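Long-range contact in adhesion and penetration protein autotransporter (Haemophilus influenzae, PDB 3SYJ), which mediates adherence of the bacterium to host cells and to its neighbours, and probably acts as a serine protease: residues V63-Y77 and D114-T126. Numbering follows the deposited sequence.
Sequences VENQYIVSVAHNVGY and DDYHNPRLHKFVT
Two bonds tie His73 to the carboxylate of Asp115: ring ND1 gives its hydrogen to OD2 at 2.8 Å, in the ring plane and to the syn lone pair, and the backbone N of His73 reaches OD1 at 2.9 Å. With Ser218, the probable active-site serine, touching His73, this is the geometry of a Ser-His-Asp catalytic triad, consistent with the chymotrypsin-like protease domain that begins this passenger. With CG turned opposite the backbone N (chi1 -162°), Asp115 carries its carboxylate across to Val71, Ala72 and His73; OD2 also forms a salt bridge with Arg239.

Beyond the triad the two segments run antiparallel. Ser70 and His117 form a hydrogen-bonded pair, the N of His117 meeting the O of Ser70 at 3.0 Å. Farther along, the N of Ile68 hydrogen-bonds to the O of Pro119, that of Leu121 to the O of Gln66, and that of Val125 to the O of Asn65, where the chain rounds the type I turn Glu64–Tyr67.

The imidazole of His117 lies between Ala72 and Pro119. Ala72 CA lies over one face, 4.1 Å from the ring centroid in a CH-pi contact, while CG of Pro119, two residues on from His117, covers the opposite face near the rim. The ring's NE2 shares a hydrogen bond with Tyr77 OH, and ND1 is held by Asn103, so both ring nitrogens are engaged and its rotation is fixed.

Tyr67 and Arg120 run side by side, ring and guanidinium planes 22° apart; the aliphatic part of the arginine does the touching, its CG 3.7 Å from Tyr67 CE1, and the phenol OH is hydrogen-bonded to Asp266. The amide carbon of Gln66 meets the edge of the Phe124 ring. Packing is tightest at the proline, where Ile68 CG1 presses to within 3.4 Å of Pro119 CB.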
ATOM      1  N   VAL A  63     -47.851  30.995 -30.767  1.00 12.31           N
ATOM      2  CA  VAL A  63     -48.513  31.568 -29.600  1.00 16.98           C
ATOM      3  C   VAL A  63     -49.455  30.573 -28.895  1.00 23.68           C
ATOM      4  O   VAL A  63     -49.922  30.831 -27.785  1.00 22.13           O
ATOM      5  CB  VAL A  63     -49.297  32.859 -29.963  1.00 21.86           C
ATOM      6  CG1 VAL A  63     -48.366  33.921 -30.552  1.00 16.78           C
ATOM      7  CG2 VAL A  63     -50.413  32.547 -30.934  1.00 18.05           C
ATOM      8  N   GLU A  64     -49.741  29.450 -29.547  1.00 22.83           N
ATOM      9  CA  GLU A  64     -50.458  28.351 -28.910  1.00 21.25           C
ATOM     10  C   GLU A  64     -50.008  27.073 -29.597  1.00 23.17           C
ATOM     11  O   GLU A  64     -49.209  27.127 -30.532  1.00 22.87           O
ATOM     12  CB  GLU A  64     -51.968  28.530 -29.040  1.00 22.00           C
ATOM     13  CG  GLU A  64     -52.718  28.490 -27.697  1.00 32.26           C
ATOM     14  CD  GLU A  64     -52.513  27.189 -26.920  1.00 32.93           C
ATOM     15  OE1 GLU A  64     -52.231  27.264 -25.702  1.00 30.81           O
ATOM     16  OE2 GLU A  64     -52.631  26.098 -27.523  1.00 31.16           O
ATOM     17  N   ASN A  65     -50.514  25.928 -29.146  1.00 22.34           N
ATOM     18  CA  ASN A  65     -50.097  24.647 -29.701  1.00 19.97           C
ATOM     19  C   ASN A  65     -50.339  24.528 -31.208  1.00 19.84           C
ATOM     20  O   ASN A  65     -49.541  23.920 -31.925  1.00 18.09           O
ATOM     21  CB  ASN A  65     -50.755  23.489 -28.942  1.00 23.46           C
ATOM     22  CG  ASN A  65     -50.316  23.423 -27.490  1.00 26.10           C
ATOM     23  OD1 ASN A  65     -51.133  23.185 -26.592  1.00 31.80           O
ATOM     24  ND2 ASN A  65     -49.021  23.638 -27.247  1.00 17.55           N
ATOM     25  N   GLN A  66     -51.434  25.104 -31.695  1.00 20.08           N
ATOM     26  CA  GLN A  66     -51.707  25.084 -33.133  1.00 17.99           C
ATOM     27  C   GLN A  66     -52.027  26.466 -33.702  1.00 18.51           C
ATOM     28  O   GLN A  66     -52.761  26.577 -34.677  1.00 18.43           O
ATOM     29  CB  GLN A  66     -52.825  24.082 -33.482  1.00 16.37           C
ATOM     30  CG  GLN A  66     -54.179  24.342 -32.805  1.00 22.04           C
ATOM     31  CD  GLN A  66     -55.303  23.412 -33.304  1.00 22.50           C
ATOM     32  OE1 GLN A  66     -55.202  22.808 -34.378  1.00 19.39           O
ATOM     33  NE2 GLN A  66     -56.379  23.308 -32.521  1.00 24.75           N
ATOM     34  N   TYR A  67     -51.481  27.519 -33.096  1.00 20.37           N
ATOM     35  CA  TYR A  67     -51.711  28.876 -33.596  1.00 21.76           C
ATOM     36  C   TYR A  67     -50.434  29.713 -33.713  1.00 22.04           C
ATOM     37  O   TYR A  67     -49.544  29.644 -32.865  1.00 19.60           O
ATOM     38  CB  TYR A  67     -52.734  29.619 -32.735  1.00 18.42           C
ATOM     39  CG  TYR A  67     -54.107  29.004 -32.745  1.00 21.71           C
ATOM     40  CD1 TYR A  67     -55.071  29.430 -33.645  1.00 20.70           C
ATOM     41  CD2 TYR A  67     -54.440  27.998 -31.847  1.00 21.20           C
ATOM     42  CE1 TYR A  67     -56.329  28.871 -33.653  1.00 22.47           C
ATOM     43  CE2 TYR A  67     -55.696  27.429 -31.846  1.00 22.26           C
ATOM     44  CZ  TYR A  67     -56.636  27.868 -32.750  1.00 26.20           C
ATOM     45  OH  TYR A  67     -57.890  27.306 -32.757  1.00 27.03           O
ATOM     46  N   ILE A  68     -50.356  30.504 -34.777  1.00 19.92           N
ATOM     47  CA  ILE A  68     -49.255  31.437 -34.958  1.00 16.01           C
ATOM     48  C   ILE A  68     -49.807  32.840 -35.108  1.00 19.26           C
ATOM     49  O   ILE A  68     -51.026  33.039 -35.176  1.00 18.96           O
ATOM     50  CB  ILE A  68     -48.412  31.095 -36.196  1.00 18.83           C
ATOM     51  CG1 ILE A  68     -49.302  30.989 -37.439  1.00 16.26           C
ATOM     52  CG2 ILE A  68     -47.639  29.807 -35.963  1.00 15.50           C
ATOM     53  CD1 ILE A  68     -48.530  30.813 -38.728  1.00 14.24           C
ATOM     54  N   VAL A  69     -48.908  33.816 -35.149  1.00 22.52           N
ATOM     55  CA  VAL A  69     -49.294  35.213 -35.331  1.00 17.56           C
ATOM     56  C   VAL A  69     -48.389  35.851 -36.375  1.00 16.98           C
ATOM     57  O   VAL A  69     -47.199  35.540 -36.449  1.00 15.67           O
ATOM     58  CB  VAL A  69     -49.228  35.999 -34.011  1.00 17.44           C
ATOM     59  CG1 VAL A  69     -47.785  36.279 -33.615  1.00 14.12           C
ATOM     60  CG2 VAL A  69     -50.000  37.293 -34.133  1.00 20.20           C
ATOM     61  N   SER A  70     -48.963  36.724 -37.197  1.00 17.82           N
ATOM     62  CA  SER A  70     -48.226  37.410 -38.256  1.00 20.53           C
ATOM     63  C   SER A  70     -49.098  38.539 -38.793  1.00 20.94           C
ATOM     64  O   SER A  70     -50.170  38.789 -38.252  1.00 24.37           O
ATOM     65  CB  SER A  70     -47.862  36.435 -39.379  1.00 17.46           C
ATOM     66  OG  SER A  70     -46.946  37.011 -40.290  1.00 16.74           O
ATOM     67  N   VAL A  71     -48.649  39.226 -39.842  1.00 22.93           N
ATOM     68  CA  VAL A  71     -49.472  40.266 -40.463  1.00 22.01           C
ATOM     69  C   VAL A  71     -50.353  39.678 -41.574  1.00 21.05           C
ATOM     70  O   VAL A  71     -49.953  38.741 -42.272  1.00 19.27           O
ATOM     71  CB  VAL A  71     -48.621  41.464 -41.027  1.00 26.70           C
ATOM     72  CG1 VAL A  71     -48.037  42.311 -39.895  1.00 16.56           C
ATOM     73  CG2 VAL A  71     -47.523  40.974 -41.966  1.00 21.08           C
ATOM     74  N   ALA A  72     -51.554  40.230 -41.730  1.00 22.01           N
ATOM     75  CA  ALA A  72     -52.467  39.798 -42.785  1.00 21.06           C
ATOM     76  C   ALA A  72     -51.874  39.957 -44.180  1.00 26.11           C
ATOM     77  O   ALA A  72     -52.146  39.147 -45.070  1.00 26.09           O
ATOM     78  CB  ALA A  72     -53.787  40.550 -42.691  1.00 20.75           C
ATOM     79  N   HIS A  73     -51.067  40.997 -44.388  1.00 28.06           N
ATOM     80  CA  HIS A  73     -50.568  41.265 -45.733  1.00 25.21           C
ATOM     81  C   HIS A  73     -49.559  40.220 -46.203  1.00 25.26           C
ATOM     82  O   HIS A  73     -49.214  40.163 -47.381  1.00 25.79           O
ATOM     83  CB  HIS A  73     -50.085  42.724 -45.911  1.00 32.32           C
ATOM     84  CG  HIS A  73     -48.667  42.977 -45.495  1.00 32.77           C
ATOM     85  ND1 HIS A  73     -48.342  43.754 -44.401  1.00 31.92           N
ATOM     86  CD2 HIS A  73     -47.490  42.605 -46.054  1.00 30.12           C
ATOM     87  CE1 HIS A  73     -47.027  43.829 -44.291  1.00 29.90           C
ATOM     88  NE2 HIS A  73     -46.487  43.136 -45.277  1.00 30.29           N
ATOM     89  N   ASN A  74     -49.107  39.373 -45.287  1.00 24.61           N
ATOM     90  CA  ASN A  74     -48.346  38.196 -45.683  1.00 21.36           C
ATOM     91  C   ASN A  74     -49.329  37.186 -46.245  1.00 28.63           C
ATOM     92  O   ASN A  74     -49.732  36.242 -45.557  1.00 31.23           O
ATOM     93  CB  ASN A  74     -47.595  37.597 -44.494  1.00 24.86           C
ATOM     94  CG  ASN A  74     -46.334  38.369 -44.153  1.00 23.06           C
ATOM     95  OD1 ASN A  74     -45.743  39.023 -45.009  1.00 20.52           O
ATOM     96  ND2 ASN A  74     -45.913  38.289 -42.898  1.00 26.18           N
ATOM     97  N   VAL A  75     -49.712  37.393 -47.502  1.00 31.16           N
ATOM     98  CA  VAL A  75     -50.843  36.685 -48.091  1.00 28.72           C
ATOM     99  C   VAL A  75     -50.453  35.425 -48.848  1.00 25.26           C
ATOM    100  O   VAL A  75     -51.319  34.715 -49.349  1.00 31.56           O
ATOM    101  CB  VAL A  75     -51.632  37.607 -49.057  1.00 29.31           C
ATOM    102  CG1 VAL A  75     -52.214  38.786 -48.309  1.00 19.33           C
ATOM    103  CG2 VAL A  75     -50.733  38.076 -50.191  1.00 23.65           C
ATOM    104  N   GLY A  76     -49.158  35.139 -48.922  1.00 21.70           N
ATOM    105  CA  GLY A  76     -48.679  34.040 -49.744  1.00 20.88           C
ATOM    106  C   GLY A  76     -48.323  32.724 -49.063  1.00 26.68           C
ATOM    107  O   GLY A  76     -48.545  31.651 -49.637  1.00 27.91           O
ATOM    108  N   TYR A  77     -47.759  32.783 -47.859  1.00 20.15           N
ATOM    109  CA  TYR A  77     -47.261  31.567 -47.215  1.00 25.01           C
ATOM    110  C   TYR A  77     -48.416  30.690 -46.756  1.00 22.36           C
ATOM    111  O   TYR A  77     -49.448  31.193 -46.349  1.00 20.56           O
ATOM    112  CB  TYR A  77     -46.296  31.886 -46.063  1.00 20.49           C
ATOM    113  CG  TYR A  77     -46.934  32.361 -44.779  1.00 21.13           C
ATOM    114  CD1 TYR A  77     -46.659  31.721 -43.571  1.00 20.71           C
ATOM    115  CD2 TYR A  77     -47.783  33.466 -44.756  1.00 21.21           C
ATOM    116  CE1 TYR A  77     -47.224  32.159 -42.380  1.00 20.72           C
ATOM    117  CE2 TYR A  77     -48.354  33.913 -43.567  1.00 19.68           C
ATOM    118  CZ  TYR A  77     -48.073  33.252 -42.380  1.00 20.87           C
ATOM    119  OH  TYR A  77     -48.634  33.673 -41.188  1.00 16.70           O
ATOM    120  N   ASP A 114     -56.302  46.239 -39.304  1.00 27.50           N
ATOM    121  CA  ASP A 114     -56.562  44.887 -39.796  1.00 29.06           C
ATOM    122  C   ASP A 114     -55.396  44.207 -40.527  1.00 29.12           C
ATOM    123  O   ASP A 114     -55.586  43.172 -41.165  1.00 28.17           O
ATOM    124  CB  ASP A 114     -57.851  44.849 -40.643  1.00 32.22           C
ATOM    125  CG  ASP A 114     -57.789  45.763 -41.861  1.00 38.31           C
ATOM    126  OD1 ASP A 114     -56.685  46.241 -42.193  1.00 36.06           O
ATOM    127  OD2 ASP A 114     -58.844  45.998 -42.491  1.00 37.09           O
ATOM    128  N   ASP A 115     -54.196  44.776 -40.438  1.00 26.63           N
ATOM    129  CA  ASP A 115     -53.007  44.081 -40.929  1.00 27.54           C
ATOM    130  C   ASP A 115     -52.500  43.181 -39.801  1.00 28.90           C
ATOM    131  O   ASP A 115     -51.500  43.477 -39.137  1.00 25.61           O
ATOM    132  CB  ASP A 115     -51.929  45.075 -41.372  1.00 28.48           C
ATOM    133  CG  ASP A 115     -50.875  44.446 -42.274  1.00 29.54           C
ATOM    134  OD1 ASP A 115     -50.990  43.248 -42.617  1.00 27.55           O
ATOM    135  OD2 ASP A 115     -49.923  45.165 -42.645  1.00 29.98           O
ATOM    136  N   TYR A 116     -53.218  42.085 -39.580  1.00 25.06           N
ATOM    137  CA  TYR A 116     -52.976  41.225 -38.433  1.00 24.19           C
ATOM    138  C   TYR A 116     -53.773  39.950 -38.610  1.00 22.05           C
ATOM    139  O   TYR A 116     -54.963  40.005 -38.906  1.00 22.12           O
ATOM    140  CB  TYR A 116     -53.436  41.943 -37.163  1.00 23.18           C
ATOM    141  CG  TYR A 116     -53.092  41.237 -35.869  1.00 20.83           C
ATOM    142  CD1 TYR A 116     -52.152  41.769 -35.004  1.00 21.57           C
ATOM    143  CD2 TYR A 116     -53.716  40.044 -35.509  1.00 23.28           C
ATOM    144  CE1 TYR A 116     -51.837  41.140 -33.815  1.00 25.18           C
ATOM    145  CE2 TYR A 116     -53.406  39.404 -34.317  1.00 22.02           C
ATOM    146  CZ  TYR A 116     -52.463  39.959 -33.477  1.00 22.89           C
ATOM    147  OH  TYR A 116     -52.137  39.346 -32.293  1.00 21.68           O
ATOM    148  N   HIS A 117     -53.127  38.801 -38.447  1.00 22.03           N
ATOM    149  CA  HIS A 117     -53.864  37.536 -38.462  1.00 21.66           C
ATOM    150  C   HIS A 117     -53.296  36.466 -37.515  1.00 22.53           C
ATOM    151  O   HIS A 117     -52.120  36.505 -37.143  1.00 23.08           O
ATOM    152  CB  HIS A 117     -54.050  36.994 -39.894  1.00 19.33           C
ATOM    153  CG  HIS A 117     -52.793  36.496 -40.539  1.00 18.67           C
ATOM    154  ND1 HIS A 117     -52.710  36.232 -41.890  1.00 20.13           N
ATOM    155  CD2 HIS A 117     -51.570  36.219 -40.028  1.00 21.04           C
ATOM    156  CE1 HIS A 117     -51.492  35.809 -42.184  1.00 17.77           C
ATOM    157  NE2 HIS A 117     -50.780  35.792 -41.071  1.00 18.24           N
ATOM    158  N   ASN A 118     -54.152  35.520 -37.128  1.00 21.78           N
ATOM    159  CA  ASN A 118     -53.806  34.451 -36.190  1.00 19.73           C
ATOM    160  C   ASN A 118     -54.056  33.066 -36.783  1.00 22.77           C
ATOM    161  O   ASN A 118     -55.010  32.390 -36.402  1.00 19.25           O
ATOM    162  CB  ASN A 118     -54.630  34.588 -34.913  1.00 19.04           C
ATOM    163  CG  ASN A 118     -53.870  35.260 -33.795  1.00 24.23           C
ATOM    164  OD1 ASN A 118     -52.765  34.844 -33.446  1.00 34.14           O
ATOM    165  ND2 ASN A 118     -54.465  36.289 -33.208  1.00 22.81           N
ATOM    166  N   PRO A 119     -53.200  32.639 -37.723  1.00 19.60           N
ATOM    167  CA  PRO A 119     -53.386  31.373 -38.438  1.00 16.29           C
ATOM    168  C   PRO A 119     -53.470  30.161 -37.517  1.00 20.83           C
ATOM    169  O   PRO A 119     -52.764  30.076 -36.507  1.00 20.29           O
ATOM    170  CB  PRO A 119     -52.134  31.277 -39.313  1.00 16.41           C
ATOM    171  CG  PRO A 119     -51.691  32.682 -39.499  1.00 20.66           C
ATOM    172  CD  PRO A 119     -52.032  33.386 -38.211  1.00 18.80           C
ATOM    173  N   ARG A 120     -54.349  29.232 -37.881  1.00 20.90           N
ATOM    174  CA  ARG A 120     -54.477  27.943 -37.214  1.00 19.36           C
ATOM    175  C   ARG A 120     -53.745  26.907 -38.069  1.00 18.94           C
ATOM    176  O   ARG A 120     -53.869  26.911 -39.294  1.00 19.68           O
ATOM    177  CB  ARG A 120     -55.961  27.582 -37.079  1.00 22.10           C
ATOM    178  CG  ARG A 120     -56.267  26.293 -36.337  1.00 20.44           C
ATOM    179  CD  ARG A 120     -57.744  25.933 -36.463  1.00 21.38           C
ATOM    180  NE  ARG A 120     -58.152  24.943 -35.471  1.00 24.90           N
ATOM    181  CZ  ARG A 120     -59.183  24.111 -35.616  1.00 26.01           C
ATOM    182  NH1 ARG A 120     -59.920  24.141 -36.719  1.00 20.90           N
ATOM    183  NH2 ARG A 120     -59.472  23.240 -34.658  1.00 21.48           N
ATOM    184  N   LEU A 121     -52.966  26.045 -37.420  1.00 18.49           N
ATOM    185  CA  LEU A 121     -52.182  25.015 -38.101  1.00 15.50           C
ATOM    186  C   LEU A 121     -52.919  23.682 -38.064  1.00 16.55           C
ATOM    187  O   LEU A 121     -53.800  23.487 -37.242  1.00 16.42           O
ATOM    188  CB  LEU A 121     -50.819  24.876 -37.430  1.00 14.14           C
ATOM    189  CG  LEU A 121     -50.037  26.185 -37.341  1.00 16.14           C
ATOM    190  CD1 LEU A 121     -48.721  25.986 -36.592  1.00 14.79           C
ATOM    191  CD2 LEU A 121     -49.793  26.742 -38.728  1.00 13.35           C
ATOM    192  N   HIS A 122     -52.561  22.763 -38.950  1.00 15.80           N
ATOM    193  CA  HIS A 122     -53.297  21.511 -39.044  1.00 17.76           C
ATOM    194  C   HIS A 122     -52.877  20.483 -37.992  1.00 18.32           C
ATOM    195  O   HIS A 122     -53.605  19.524 -37.745  1.00 17.85           O
ATOM    196  CB  HIS A 122     -53.261  20.932 -40.472  1.00 14.97           C
ATOM    197  CG  HIS A 122     -52.027  20.146 -40.795  1.00 16.85           C
ATOM    198  ND1 HIS A 122     -50.755  20.664 -40.673  1.00 13.61           N
ATOM    199  CD2 HIS A 122     -51.876  18.886 -41.273  1.00 16.66           C
ATOM    200  CE1 HIS A 122     -49.874  19.752 -41.042  1.00 14.88           C
ATOM    201  NE2 HIS A 122     -50.527  18.663 -41.408  1.00 15.27           N
ATOM    202  N   LYS A 123     -51.724  20.704 -37.358  1.00 17.81           N
ATOM    203  CA  LYS A 123     -51.239  19.809 -36.306  1.00 14.31           C
ATOM    204  C   LYS A 123     -50.746  20.575 -35.083  1.00 15.24           C
ATOM    205  O   LYS A 123     -50.294  21.712 -35.210  1.00 17.28           O
ATOM    206  CB  LYS A 123     -50.094  18.949 -36.829  1.00 16.84           C
ATOM    207  CG  LYS A 123     -50.495  17.914 -37.866  1.00 18.12           C
ATOM    208  CD  LYS A 123     -51.233  16.745 -37.250  1.00 14.26           C
ATOM    209  CE  LYS A 123     -51.529  15.690 -38.310  1.00 16.03           C
ATOM    210  NZ  LYS A 123     -52.154  14.463 -37.731  1.00 18.10           N
ATOM    211  N   PHE A 124     -50.824  19.953 -33.905  1.00 14.69           N
ATOM    212  CA  PHE A 124     -50.176  20.503 -32.710  1.00 16.02           C
ATOM    213  C   PHE A 124     -48.674  20.534 -32.959  1.00 15.39           C
ATOM    214  O   PHE A 124     -48.111  19.553 -33.441  1.00 14.14           O
ATOM    215  CB  PHE A 124     -50.433  19.646 -31.471  1.00 13.14           C
ATOM    216  CG  PHE A 124     -51.842  19.706 -30.951  1.00 18.68           C
ATOM    217  CD1 PHE A 124     -52.758  20.598 -31.474  1.00 17.18           C
ATOM    218  CD2 PHE A 124     -52.238  18.879 -29.904  1.00 14.99           C
ATOM    219  CE1 PHE A 124     -54.055  20.647 -30.975  1.00 19.57           C
ATOM    220  CE2 PHE A 124     -53.531  18.931 -29.399  1.00 16.62           C
ATOM    221  CZ  PHE A 124     -54.440  19.812 -29.935  1.00 15.18           C
ATOM    222  N   VAL A 125     -48.023  21.649 -32.630  1.00 15.66           N
ATOM    223  CA  VAL A 125     -46.578  21.753 -32.808  1.00 12.87           C
ATOM    224  C   VAL A 125     -45.844  21.117 -31.634  1.00 12.79           C
ATOM    225  O   VAL A 125     -46.107  21.447 -30.484  1.00 13.37           O
ATOM    226  CB  VAL A 125     -46.122  23.223 -32.973  1.00 14.62           C
ATOM    227  CG1 VAL A 125     -44.586  23.311 -32.981  1.00 12.44           C
ATOM    228  CG2 VAL A 125     -46.727  23.839 -34.235  1.00 11.95           C
ATOM    229  N   THR A 126     -44.919  20.211 -31.929  1.00 12.59           N
ATOM    230  CA  THR A 126     -44.239  19.443 -30.888  1.00 11.02           C
ATOM    231  C   THR A 126     -42.820  19.941 -30.588  1.00 16.36           C
ATOM    232  O   THR A 126     -42.281  19.678 -29.516  1.00 17.65           O
ATOM    233  CB  THR A 126     -44.127  17.966 -31.296  1.00 17.05           C
ATOM    234  OG1 THR A 126     -43.486  17.880 -32.578  1.00 11.90           O
ATOM    235  CG2 THR A 126     -45.522  17.306 -31.363  1.00 11.88           C
TER